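Local coordinates for uncharacterized protein (Cricetid herpesvirus 2, PDB 4ZKQ) that probably acts as a viral decoy receptor, binding host chemokines for a rodent gammaherpesvirus, at residues Leu21-Ile26 and Asp184-Gly189; Leu60-Leu65 and Leu159-Ala164; Glu188-Lys193 and Ile209-Ser214. All blocks are in the same frame, centred on the assembly; numbering follows the deposited sequence.

Contact 1. Residues Leu21-Ile26 and Asp184-Gly189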
ATOM      1  N   LEU A  21      11.167   7.866 -11.357  1.00 12.70           N
ATOM      2  CA  LEU A  21      10.648   6.804 -10.492  1.00  9.78           C
ATOM      3  C   LEU A  21       9.363   7.234  -9.782  1.00 12.81           C
ATOM      4  O   LEU A  21       8.969   8.396  -9.849  1.00 11.39           O
ATOM      5  CB  LEU A  21      11.704   6.418  -9.459  1.00 14.73           C
ATOM      6  CG  LEU A  21      13.058   6.009 -10.038  1.00 14.06           C
ATOM      7  CD1 LEU A  21      14.008   5.676  -8.909  1.00 16.09           C
ATOM      8  CD2 LEU A  21      12.918   4.822 -10.991  1.00 16.79           C
ATOM      9  N   LEU A  22       8.710   6.295  -9.103  1.00 10.51           N
ATOM     10  CA  LEU A  22       7.554   6.626  -8.278  1.00 12.93           C
ATOM     11  C   LEU A  22       7.959   7.624  -7.213  1.00 10.84           C
ATOM     12  O   LEU A  22       9.094   7.602  -6.744  1.00 10.03           O
ATOM     13  CB  LEU A  22       6.967   5.382  -7.599  1.00 12.56           C
ATOM     14  CG  LEU A  22       6.605   4.185  -8.478  1.00 11.52           C
ATOM     15  CD1 LEU A  22       6.170   3.031  -7.602  1.00 18.66           C
ATOM     16  CD2 LEU A  22       5.515   4.531  -9.473  1.00 12.25           C
ATOM     17  N   THR A  23       7.027   8.489  -6.826  1.00 11.27           N
ATOM     18  CA  THR A  23       7.255   9.403  -5.712  1.00 10.57           C
ATOM     19  C   THR A  23       6.001   9.453  -4.860  1.00 10.17           C
ATOM     20  O   THR A  23       4.929   9.013  -5.287  1.00 11.54           O
ATOM     21  CB  THR A  23       7.618  10.833  -6.188  1.00 10.46           C
ATOM     22  OG1 THR A  23       6.540  11.376  -6.955  1.00 13.59           O
ATOM     23  CG2 THR A  23       8.887  10.826  -7.040  1.00 18.65           C
ATOM     24  N   GLN A  24       6.126   9.995  -3.657  1.00  9.68           N
ATOM     25  CA  GLN A  24       4.972  10.098  -2.780  1.00 12.06           C
ATOM     26  C   GLN A  24       4.896  11.441  -2.072  1.00 16.07           C
ATOM     27  O   GLN A  24       5.922  12.074  -1.805  1.00 10.82           O
ATOM     28  CB  GLN A  24       4.986   8.964  -1.754  1.00 13.17           C
ATOM     29  CG  GLN A  24       6.182   8.975  -0.801  1.00 12.33           C
ATOM     30  CD  GLN A  24       6.080   7.905   0.264  1.00 13.35           C
ATOM     31  OE1 GLN A  24       5.736   6.762  -0.022  1.00 14.37           O
ATOM     32  NE2 GLN A  24       6.371   8.275   1.507  1.00 14.46           N
ATOM     33  N   ASP A  25       3.663  11.875  -1.823  1.00 11.54           N
ATOM     34  CA  ASP A  25       3.363  12.989  -0.929  1.00 12.47           C
ATOM     35  C   ASP A  25       2.676  12.455   0.309  1.00 14.47           C
ATOM     36  O   ASP A  25       1.808  11.581   0.201  1.00 14.12           O
ATOM     37  CB  ASP A  25       2.433  14.012  -1.583  1.00 10.90           C
ATOM     38  CG  ASP A  25       3.079  14.750  -2.739  1.00 15.99           C
ATOM     39  OD1 ASP A  25       4.321  14.850  -2.770  1.00 18.94           O
ATOM     40  OD2 ASP A  25       2.330  15.236  -3.611  1.00 17.39           O
ATOM     41  N   ILE A  26       3.034  12.986   1.474  1.00 12.73           N
ATOM     42  CA  ILE A  26       2.193  12.830   2.658  1.00 12.62           C
ATOM     43  C   ILE A  26       1.173  13.963   2.648  1.00 13.77           C
ATOM     44  O   ILE A  26       1.529  15.124   2.457  1.00 14.00           O
ATOM     45  CB  ILE A  26       2.997  12.870   3.970  1.00 11.10           C
ATOM     46  CG1 ILE A  26       4.220  11.960   3.873  1.00 12.44           C
ATOM     47  CG2 ILE A  26       2.106  12.486   5.162  1.00 13.58           C
ATOM     48  CD1 ILE A  26       3.888  10.520   3.526  1.00 13.25           C
ATOM     49  N   ASP A 184       2.134   9.332 -17.374  1.00 17.55           N
ATOM     50  CA  ASP A 184       2.784   9.957 -16.230  1.00 14.84           C
ATOM     51  C   ASP A 184       4.278  10.067 -16.520  1.00 14.45           C
ATOM     52  O   ASP A 184       4.848   9.213 -17.202  1.00 12.72           O
ATOM     53  CB  ASP A 184       2.558   9.146 -14.956  1.00 17.57           C
ATOM     54  CG  ASP A 184       2.835   9.946 -13.712  1.00 15.52           C
ATOM     55  OD1 ASP A 184       3.998   9.960 -13.260  1.00 19.18           O
ATOM     56  OD2 ASP A 184       1.891  10.571 -13.195  1.00 15.95           O
ATOM     57  N   SER A 185       4.924  11.104 -16.001  1.00 15.26           N
ATOM     58  CA  SER A 185       6.351  11.295 -16.255  1.00 19.11           C
ATOM     59  C   SER A 185       7.191  10.217 -15.577  1.00 17.03           C
ATOM     60  O   SER A 185       8.316   9.941 -15.995  1.00 14.53           O
ATOM     61  CB  SER A 185       6.805  12.673 -15.773  1.00 18.72           C
ATOM     62  OG  SER A 185       6.741  12.755 -14.363  1.00 19.36           O
ATOM     63  N   ARG A 186       6.641   9.603 -14.536  1.00 12.42           N
ATOM     64  CA  ARG A 186       7.383   8.620 -13.740  1.00 12.36           C
ATOM     65  C   ARG A 186       7.405   7.242 -14.401  1.00 17.72           C
ATOM     66  O   ARG A 186       7.074   6.233 -13.779  1.00 13.86           O
ATOM     67  CB  ARG A 186       6.773   8.530 -12.343  1.00 17.07           C
ATOM     68  CG  ARG A 186       6.714   9.881 -11.651  1.00 13.19           C
ATOM     69  CD  ARG A 186       5.864   9.834 -10.396  1.00 14.62           C
ATOM     70  NE  ARG A 186       5.770  11.130  -9.729  1.00 15.09           N
ATOM     71  CZ  ARG A 186       5.001  12.131 -10.147  1.00 16.55           C
ATOM     72  NH1 ARG A 186       4.271  11.993 -11.243  1.00 16.34           N
ATOM     73  NH2 ARG A 186       4.959  13.269  -9.468  1.00 18.37           N
ATOM     74  N   GLU A 187       7.832   7.204 -15.660  1.00 15.38           N
ATOM     75  CA  GLU A 187       7.691   6.009 -16.485  1.00 13.64           C
ATOM     76  C   GLU A 187       8.595   4.843 -16.070  1.00 17.87           C
ATOM     77  O   GLU A 187       8.348   3.703 -16.460  1.00 23.31           O
ATOM     78  CB  GLU A 187       7.947   6.373 -17.956  1.00 26.39           C
ATOM     79  CG  GLU A 187       9.352   6.856 -18.235  1.00 25.22           C
ATOM     80  CD  GLU A 187       9.490   7.508 -19.607  1.00 41.74           C
ATOM     81  OE1 GLU A 187       8.460   7.741 -20.276  1.00 41.95           O
ATOM     82  OE2 GLU A 187      10.633   7.789 -20.010  1.00 45.93           O
ATOM     83  N   GLU A 188       9.634   5.115 -15.284  1.00 12.60           N
ATOM     84  CA  GLU A 188      10.500   4.058 -14.775  1.00 18.45           C
ATOM     85  C   GLU A 188      10.045   3.524 -13.402  1.00 17.16           C
ATOM     86  O   GLU A 188      10.623   2.570 -12.874  1.00 15.22           O
ATOM     87  CB  GLU A 188      11.950   4.564 -14.704  1.00 20.06           C
ATOM     88  CG  GLU A 188      12.562   4.785 -16.098  1.00 22.69           C
ATOM     89  CD  GLU A 188      13.933   5.453 -16.090  1.00 22.73           C
ATOM     90  OE1 GLU A 188      14.614   5.463 -15.043  1.00 18.22           O
ATOM     91  OE2 GLU A 188      14.331   5.977 -17.157  1.00 28.35           O
ATOM     92  N   GLY A 189       8.980   4.107 -12.855  1.00 14.62           N
ATOM     93  CA  GLY A 189       8.499   3.752 -11.528  1.00 11.28           C
ATOM     94  C   GLY A 189       7.789   2.410 -11.468  1.00 14.36           C
ATOM     95  O   GLY A 189       7.864   1.713 -10.458  1.00 16.17           O
TER
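R186 NE donates to T23 OG1 across 2.9 Å, and the N-H...O angle of 152° makes this a somewhat bent bond. The hydroxyl oxygen sits 17° out of the guanidinium plane, and the two side chains cross at about a right angle. D184 is the second-shell residue that sets the arginine for this reach. Its OD1 takes R186 NH1 at 2.9 Å through the syn lone pair, a salt bridge lying almost in the guanidinium plane. On its anti side the same oxygen accepts R186 N at 3.0 Å, which closes an Asx turn. One carboxylate oxygen thus grips both the root and the tip of R186, and its charge would be expected to stabilise the guanidinium cation.

Between those ends the arginine chain is extended from CG to NE, and its methylenes pass L21 O, with R186 CG at 3.2 Å from that oxygen. R186 also centres an inverse gamma turn and opens a type I beta turn ending at G189. These turns belong to the loop joining strand 175-181 to strand 190-195, and they bring it against the start of strand 23-26, an outermost strand of a seven-strand mixed sheet.

The turn's last residue meets the leucines with its backbone: G189 CA lies 3.9 Å from L21 CA, and L22 CG comes within 3.4 Å of G189 O. L21 CD2 rests 3.8 Å from E188 CB, whose carboxylate turns to other partners, S18 and R20.

Contact 2. Residues Leu60-Leu65 and Leu159-Ala164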
ATOM      1  N   LEU A  60       0.349   4.529 -15.496  1.00 16.53           N
ATOM      2  CA  LEU A  60      -0.599   3.478 -15.845  1.00 15.26           C
ATOM      3  C   LEU A  60      -0.147   2.806 -17.133  1.00 20.21           C
ATOM      4  O   LEU A  60      -0.140   3.436 -18.187  1.00 18.23           O
ATOM      5  CB  LEU A  60      -2.006   4.048 -16.011  1.00 13.51           C
ATOM      6  CG  LEU A  60      -3.110   3.047 -16.371  1.00 15.84           C
ATOM      7  CD1 LEU A  60      -3.204   1.908 -15.353  1.00 15.32           C
ATOM      8  CD2 LEU A  60      -4.425   3.782 -16.469  1.00 16.56           C
ATOM      9  N   LYS A  61       0.243   1.536 -17.038  1.00 14.35           N
ATOM     10  CA  LYS A  61       0.742   0.786 -18.188  1.00 14.98           C
ATOM     11  C   LYS A  61      -0.056  -0.487 -18.447  1.00 25.09           C
ATOM     12  O   LYS A  61      -0.479  -1.167 -17.510  1.00 20.36           O
ATOM     13  CB  LYS A  61       2.198   0.406 -17.985  1.00 13.69           C
ATOM     14  CG  LYS A  61       3.148   1.586 -17.920  1.00 17.64           C
ATOM     15  CD  LYS A  61       4.574   1.122 -17.751  1.00 17.58           C
ATOM     16  CE  LYS A  61       5.534   2.294 -17.877  1.00 15.73           C
ATOM     17  NZ  LYS A  61       6.952   1.869 -17.765  1.00 15.82           N
ATOM     18  N   PHE A  62      -0.228  -0.809 -19.727  1.00 21.16           N
ATOM     19  CA  PHE A  62      -0.903  -2.033 -20.150  1.00 21.70           C
ATOM     20  C   PHE A  62       0.019  -2.917 -20.984  1.00 27.65           C
ATOM     21  O   PHE A  62       0.845  -2.417 -21.746  1.00 27.34           O
ATOM     22  CB  PHE A  62      -2.150  -1.701 -20.964  1.00 26.25           C
ATOM     23  CG  PHE A  62      -3.264  -1.092 -20.163  1.00 25.68           C
ATOM     24  CD1 PHE A  62      -3.295   0.269 -19.917  1.00 24.07           C
ATOM     25  CD2 PHE A  62      -4.295  -1.877 -19.681  1.00 24.92           C
ATOM     26  CE1 PHE A  62      -4.318   0.830 -19.190  1.00 20.58           C
ATOM     27  CE2 PHE A  62      -5.328  -1.322 -18.955  1.00 23.64           C
ATOM     28  CZ  PHE A  62      -5.339   0.034 -18.707  1.00 29.22           C
ATOM     29  N   LEU A  63      -0.127  -4.230 -20.819  1.00 24.82           N
ATOM     30  CA  LEU A  63       0.517  -5.217 -21.680  1.00 26.26           C
ATOM     31  C   LEU A  63      -0.546  -6.054 -22.374  1.00 31.13           C
ATOM     32  O   LEU A  63      -1.597  -6.336 -21.794  1.00 21.05           O
ATOM     33  CB  LEU A  63       1.437  -6.136 -20.884  1.00 31.51           C
ATOM     34  CG  LEU A  63       2.923  -5.816 -20.754  1.00 38.94           C
ATOM     35  CD1 LEU A  63       3.596  -6.971 -20.035  1.00 33.14           C
ATOM     36  CD2 LEU A  63       3.585  -5.571 -22.100  1.00 33.53           C
ATOM     37  N   ASP A  64      -0.278  -6.463 -23.609  1.00 35.40           N
ATOM     38  CA  ASP A  64      -1.204  -7.339 -24.305  1.00 29.20           C
ATOM     39  C   ASP A  64      -0.995  -8.754 -23.786  1.00 25.65           C
ATOM     40  O   ASP A  64       0.037  -9.371 -24.036  1.00 29.70           O
ATOM     41  CB  ASP A  64      -1.013  -7.274 -25.821  1.00 39.21           C
ATOM     42  CG  ASP A  64      -2.053  -8.091 -26.569  1.00 69.70           C
ATOM     43  OD1 ASP A  64      -3.257  -7.758 -26.476  1.00 57.09           O
ATOM     44  OD2 ASP A  64      -1.671  -9.067 -27.247  1.00 78.04           O
ATOM     45  N   LEU A  65      -1.977  -9.246 -23.040  1.00 27.24           N
ATOM     46  CA  LEU A  65      -1.885 -10.543 -22.380  1.00 32.20           C
ATOM     47  C   LEU A  65      -3.211 -11.278 -22.499  1.00 30.18           C
ATOM     48  O   LEU A  65      -4.271 -10.693 -22.258  1.00 29.78           O
ATOM     49  CB  LEU A  65      -1.518 -10.377 -20.904  1.00 30.81           C
ATOM     50  CG  LEU A  65      -0.181  -9.718 -20.570  1.00 30.83           C
ATOM     51  CD1 LEU A  65      -0.143  -9.373 -19.100  1.00 32.48           C
ATOM     52  CD2 LEU A  65       0.982 -10.630 -20.919  1.00 34.05           C
ATOM     53  N   LEU A 159      -6.479   3.363 -24.263  1.00 31.18           N
ATOM     54  CA  LEU A 159      -6.580   4.810 -24.436  1.00 30.41           C
ATOM     55  C   LEU A 159      -7.827   5.399 -23.788  1.00 28.10           C
ATOM     56  O   LEU A 159      -7.948   6.615 -23.684  1.00 26.39           O
ATOM     57  CB  LEU A 159      -6.571   5.177 -25.924  1.00 31.88           C
ATOM     58  CG  LEU A 159      -5.315   4.822 -26.719  1.00 36.67           C
ATOM     59  CD1 LEU A 159      -5.523   5.146 -28.185  1.00 41.04           C
ATOM     60  CD2 LEU A 159      -4.102   5.565 -26.182  1.00 37.85           C
ATOM     61  N   CYS A 160      -8.756   4.546 -23.366  1.00 24.70           N
ATOM     62  CA  CYS A 160      -9.982   5.027 -22.729  1.00 24.09           C
ATOM     63  C   CYS A 160      -9.800   5.255 -21.219  1.00 21.18           C
ATOM     64  O   CYS A 160     -10.619   5.919 -20.587  1.00 23.69           O
ATOM     65  CB  CYS A 160     -11.127   4.040 -22.972  1.00 29.82           C
ATOM     66  SG  CYS A 160     -11.449   3.679 -24.733  1.00 30.77           S
ATOM     67  N   ILE A 161      -8.731   4.709 -20.648  1.00 20.24           N
ATOM     68  CA  ILE A 161      -8.486   4.858 -19.214  1.00 21.90           C
ATOM     69  C   ILE A 161      -7.386   5.892 -18.975  1.00 17.53           C
ATOM     70  O   ILE A 161      -6.210   5.596 -19.136  1.00 21.46           O
ATOM     71  CB  ILE A 161      -8.099   3.513 -18.571  1.00 18.21           C
ATOM     72  CG1 ILE A 161      -9.167   2.454 -18.880  1.00 22.29           C
ATOM     73  CG2 ILE A 161      -7.945   3.672 -17.058  1.00 20.32           C
ATOM     74  CD1 ILE A 161      -8.675   1.038 -18.751  1.00 26.56           C
ATOM     75  N   GLN A 162      -7.781   7.107 -18.600  1.00 21.83           N
ATOM     76  CA  GLN A 162      -6.827   8.200 -18.401  1.00 24.86           C
ATOM     77  C   GLN A 162      -5.997   8.029 -17.136  1.00 23.79           C
ATOM     78  O   GLN A 162      -4.810   8.356 -17.108  1.00 19.82           O
ATOM     79  CB  GLN A 162      -7.549   9.542 -18.331  1.00 28.86           C
ATOM     80  CG  GLN A 162      -7.812  10.178 -19.684  1.00 40.42           C
ATOM     81  CD  GLN A 162      -8.872   9.445 -20.467  1.00 42.90           C
ATOM     82  OE1 GLN A 162      -9.712   8.750 -19.894  1.00 52.56           O
ATOM     83  NE2 GLN A 162      -8.843   9.593 -21.785  1.00 60.15           N
ATOM     84  N   GLU A 163      -6.639   7.559 -16.074  1.00 18.05           N
ATOM     85  CA  GLU A 163      -5.951   7.349 -14.813  1.00 17.69           C
ATOM     86  C   GLU A 163      -6.746   6.414 -13.919  1.00 18.78           C
ATOM     87  O   GLU A 163      -7.955   6.238 -14.104  1.00 18.12           O
ATOM     88  CB  GLU A 163      -5.727   8.683 -14.099  1.00 15.76           C
ATOM     89  CG  GLU A 163      -6.999   9.295 -13.567  1.00 21.80           C
ATOM     90  CD  GLU A 163      -6.776  10.630 -12.881  1.00 24.38           C
ATOM     91  OE1 GLU A 163      -5.763  11.290 -13.173  1.00 26.66           O
ATOM     92  OE2 GLU A 163      -7.623  11.015 -12.053  1.00 24.87           O
ATOM     93  N   ALA A 164      -6.060   5.825 -12.945  1.00 16.65           N
ATOM     94  CA  ALA A 164      -6.709   4.992 -11.952  1.00 16.20           C
ATOM     95  C   ALA A 164      -6.195   5.316 -10.555  1.00 18.15           C
ATOM     96  O   ALA A 164      -4.991   5.293 -10.286  1.00 14.42           O
ATOM     97  CB  ALA A 164      -6.498   3.527 -12.271  1.00 13.72           C
TER
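I161 meets two side chains of the 60-65 segment with two different branches, and both pairs cross at about a right angle. Its CG2 methyl lies 3.6 Å from L60 CD2. Its CD1 methyl lies 3.5 Å from F62 CZ, with F62 CE2 next at 4.1 Å, so the ring meets the isoleucine through its far end.

In I161 the CG2 branch is anti to the backbone N and CG1 is anti to the carbonyl carbon (chi1 -55°), which sets the two branches apart at CB; the extended chi2 of 159° carries CD1 out to F62. L60 places CG anti to its own backbone N (chi1 -180°). Its CD2 touches the backbone of the other segment as well as the I161 methyl, lying 3.7 Å from I161 O and 4.2 Å from E163 CA.

The backbones themselves stay apart, and the closest contacts all involve a side chain of L60 or F62. The nearest CA atoms, those of L60 and E163, are 6.7 Å apart, and the CA atoms of F62 and L159 are 9.9 Å apart. L60, F62, I161 and A164 all start out from their backbones toward the other segment, whereas Q162 and E163 start away from it. Further apolar groups continue the packing: A71 touches both L60 and F62, W94 and L107 touch I161, and L90 touches A164. Just before I161, C160 forms a disulfide with C96.

L60 and F62 lie on the connection from strand 54-59 of the seven-strand sheet to strand 63-65 of a four-strand antiparallel sheet, while I161 opens strand 161-169 of the first. This is consistent with packing at the junction between two facing sheets, as in a beta sandwich.

Contact 3. Residues Glu188-Lys193 and Ile209-Ser214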
ATOM      1  N   GLU A 188       9.634   5.115 -15.284  1.00 12.60           N
ATOM      2  CA  GLU A 188      10.500   4.058 -14.775  1.00 18.45           C
ATOM      3  C   GLU A 188      10.045   3.524 -13.402  1.00 17.16           C
ATOM      4  O   GLU A 188      10.623   2.570 -12.874  1.00 15.22           O
ATOM      5  CB  GLU A 188      11.950   4.564 -14.704  1.00 20.06           C
ATOM      6  CG  GLU A 188      12.562   4.785 -16.098  1.00 22.69           C
ATOM      7  CD  GLU A 188      13.933   5.453 -16.090  1.00 22.73           C
ATOM      8  OE1 GLU A 188      14.614   5.463 -15.043  1.00 18.22           O
ATOM      9  OE2 GLU A 188      14.331   5.977 -17.157  1.00 28.35           O
ATOM     10  N   GLY A 189       8.980   4.107 -12.855  1.00 14.62           N
ATOM     11  CA  GLY A 189       8.499   3.752 -11.528  1.00 11.28           C
ATOM     12  C   GLY A 189       7.789   2.410 -11.468  1.00 14.36           C
ATOM     13  O   GLY A 189       7.864   1.713 -10.458  1.00 16.17           O
ATOM     14  N   LEU A 190       7.086   2.069 -12.542  1.00 16.36           N
ATOM     15  CA  LEU A 190       6.498   0.747 -12.716  1.00 13.51           C
ATOM     16  C   LEU A 190       6.909   0.209 -14.074  1.00 17.49           C
ATOM     17  O   LEU A 190       6.645   0.833 -15.098  1.00 17.42           O
ATOM     18  CB  LEU A 190       4.973   0.787 -12.615  1.00 13.33           C
ATOM     19  CG  LEU A 190       4.210  -0.549 -12.690  1.00 15.07           C
ATOM     20  CD1 LEU A 190       2.898  -0.437 -11.925  1.00 15.71           C
ATOM     21  CD2 LEU A 190       3.915  -0.959 -14.125  1.00 18.21           C
ATOM     22  N   GLU A 191       7.560  -0.945 -14.068  1.00 17.12           N
ATOM     23  CA  GLU A 191       7.900  -1.657 -15.296  1.00 22.31           C
ATOM     24  C   GLU A 191       7.252  -3.035 -15.231  1.00 21.37           C
ATOM     25  O   GLU A 191       7.309  -3.691 -14.193  1.00 20.64           O
ATOM     26  CB  GLU A 191       9.419  -1.783 -15.455  1.00 21.52           C
ATOM     27  CG  GLU A 191      10.186  -0.455 -15.476  1.00 26.31           C
ATOM     28  CD  GLU A 191      10.080   0.299 -16.794  1.00 29.23           C
ATOM     29  OE1 GLU A 191       9.230  -0.053 -17.638  1.00 28.55           O
ATOM     30  OE2 GLU A 191      10.863   1.257 -16.987  1.00 29.34           O
ATOM     31  N   MET A 192       6.617  -3.459 -16.319  1.00 19.34           N
ATOM     32  CA  MET A 192       6.023  -4.791 -16.377  1.00 23.99           C
ATOM     33  C   MET A 192       6.508  -5.539 -17.614  1.00 30.31           C
ATOM     34  O   MET A 192       6.642  -4.958 -18.690  1.00 24.68           O
ATOM     35  CB  MET A 192       4.494  -4.704 -16.371  1.00 25.55           C
ATOM     36  CG  MET A 192       3.909  -3.975 -17.553  1.00 28.00           C
ATOM     37  SD  MET A 192       2.160  -3.538 -17.350  1.00 29.23           S
ATOM     38  CE  MET A 192       1.462  -5.107 -16.836  1.00 19.93           C
ATOM     39  N   LYS A 193       6.789  -6.826 -17.445  1.00 28.48           N
ATOM     40  CA  LYS A 193       7.182  -7.670 -18.568  1.00 36.78           C
ATOM     41  C   LYS A 193       6.715  -9.106 -18.366  1.00 23.84           C
ATOM     42  O   LYS A 193       6.748  -9.635 -17.256  1.00 24.67           O
ATOM     43  CB  LYS A 193       8.699  -7.635 -18.763  1.00 33.17           C
ATOM     44  CG  LYS A 193       9.510  -8.111 -17.563  1.00 39.98           C
ATOM     45  CD  LYS A 193      10.982  -8.294 -17.926  1.00 44.09           C
ATOM     46  CE  LYS A 193      11.845  -8.511 -16.687  1.00 54.42           C
ATOM     47  NZ  LYS A 193      12.721  -9.711 -16.812  1.00 56.62           N
ATOM     48  N   ILE A 209       3.833 -12.601 -15.146  1.00 26.17           N
ATOM     49  CA  ILE A 209       4.234 -11.208 -15.317  1.00 23.36           C
ATOM     50  C   ILE A 209       5.088 -10.777 -14.146  1.00 28.80           C
ATOM     51  O   ILE A 209       4.730 -11.021 -12.989  1.00 24.73           O
ATOM     52  CB  ILE A 209       3.025 -10.256 -15.394  1.00 31.31           C
ATOM     53  CG1 ILE A 209       2.046 -10.689 -16.483  1.00 33.35           C
ATOM     54  CG2 ILE A 209       3.476  -8.810 -15.637  1.00 29.39           C
ATOM     55  CD1 ILE A 209       0.620 -10.661 -15.999  1.00 41.02           C
ATOM     56  N   ALA A 210       6.209 -10.129 -14.450  1.00 23.47           N
ATOM     57  CA  ALA A 210       7.031  -9.490 -13.439  1.00 20.60           C
ATOM     58  C   ALA A 210       6.749  -7.992 -13.472  1.00 24.30           C
ATOM     59  O   ALA A 210       6.826  -7.368 -14.529  1.00 22.69           O
ATOM     60  CB  ALA A 210       8.505  -9.769 -13.676  1.00 30.16           C
ATOM     61  N   THR A 211       6.386  -7.434 -12.319  1.00 26.12           N
ATOM     62  CA  THR A 211       6.161  -5.999 -12.186  1.00 24.83           C
ATOM     63  C   THR A 211       7.183  -5.452 -11.209  1.00 20.55           C
ATOM     64  O   THR A 211       7.216  -5.863 -10.052  1.00 23.25           O
ATOM     65  CB  THR A 211       4.736  -5.675 -11.688  1.00 25.00           C
ATOM     66  OG1 THR A 211       3.780  -6.128 -12.650  1.00 22.18           O
ATOM     67  CG2 THR A 211       4.554  -4.163 -11.481  1.00 17.20           C
ATOM     68  N   THR A 212       8.036  -4.548 -11.679  1.00 19.50           N
ATOM     69  CA  THR A 212       9.035  -3.930 -10.819  1.00 21.90           C
ATOM     70  C   THR A 212       8.561  -2.535 -10.423  1.00 18.25           C
ATOM     71  O   THR A 212       8.272  -1.700 -11.279  1.00 17.36           O
ATOM     72  CB  THR A 212      10.411  -3.865 -11.512  1.00 21.01           C
ATOM     73  OG1 THR A 212      10.780  -5.182 -11.938  1.00 20.83           O
ATOM     74  CG2 THR A 212      11.483  -3.328 -10.566  1.00 18.80           C
ATOM     75  N   LEU A 213       8.455  -2.317  -9.117  1.00 19.35           N
ATOM     76  CA  LEU A 213       8.073  -1.029  -8.557  1.00 17.40           C
ATOM     77  C   LEU A 213       9.314  -0.357  -7.998  1.00 17.74           C
ATOM     78  O   LEU A 213       9.984  -0.920  -7.138  1.00 20.48           O
ATOM     79  CB  LEU A 213       7.020  -1.209  -7.459  1.00 18.48           C
ATOM     80  CG  LEU A 213       5.736  -1.938  -7.863  1.00 21.35           C
ATOM     81  CD1 LEU A 213       4.883  -2.259  -6.642  1.00 20.47           C
ATOM     82  CD2 LEU A 213       4.945  -1.119  -8.865  1.00 17.26           C
ATOM     83  N   SER A 214       9.620   0.841  -8.485  1.00 15.07           N
ATOM     84  CA  SER A 214      10.799   1.571  -8.032  1.00 17.21           C
ATOM     85  C   SER A 214      10.407   2.974  -7.603  1.00 12.48           C
ATOM     86  O   SER A 214       9.907   3.747  -8.411  1.00 13.42           O
ATOM     87  CB  SER A 214      11.854   1.639  -9.140  1.00 16.16           C
ATOM     88  OG  SER A 214      12.118   0.353  -9.672  1.00 22.66           O
TER
HETATM   89  O   HOH W   1      10.622   0.000 -11.819  1.00 16.53           O
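L190 carries CG anti to its backbone N (chi1 -176°) and L213 carries CG anti to its carbonyl carbon (chi1 -57°). The two side chains lie side by side on one face of the sheet, pointing the same way, and L190 CD1 and L213 CD2 meet at 3.7 Å. T211 adds its CG2 branch, which lies 3.8 Å from L190 CG. These three share that face with M192, while E191, K193, A210 and T212 project from the other.

Extended strands put alternate side chains on opposite faces; the antiparallel pairing, with strand directions at 168°, makes the pairs alternate between non-hydrogen-bonded and hydrogen-bonded. L190 with L213 and M192 with T211 are of the first kind. E191 with T212 is of the second: E191 N reaches T212 O at 3.0 Å and T212 N returns to E191 O at 2.8 Å. K193 and A210 exchange an equivalent pair, N to O in both directions, and S214 N donates to G189 O at 2.8 Å, extending the register past the strand's first residue.

A water closes this end. It donates to E188 O at 2.8 Å and to T212 O at 3.0 Å, and accepts from S214 OG at 2.6 Å, thereby tying the turn before the strand to its partner. T212 O is consequently gripped by both E191 N and the water, with a CA-H...O contact from L190 besides. The end of the E191 side chain leads away from the partner strand to a salt bridge with K61.

Strands 190-195 and 206-223 form a beta hairpin. Along its other edge strand 206-223 pairs with strand 233-244, through backbone bonds of I209, T211 and L213, while L63 and L65 of strand 63-65 touch M192 and I209.

How the contacts relate
From the N terminus, segment 21-26 meets its partner only at 184-189, so contact 1 closes the longest loop. Contact 2, between 60-65 and 159-164, closes a shorter loop nested wholly inside it. Contact 3 opens on E188 and G189, where contact 1 ends, and closes a short hairpin at 209-214; it follows contact 2 in series. K61 of contact 2 joins all three, its NZ meeting E187 O of contact 1 and L190 O of contact 3. L22 N also lies 2.9 Å from S214 O. Together they tie the seven-strand sheet and the four-strand sheet that includes strand 63-65 to the branched sheet containing strand 206-223.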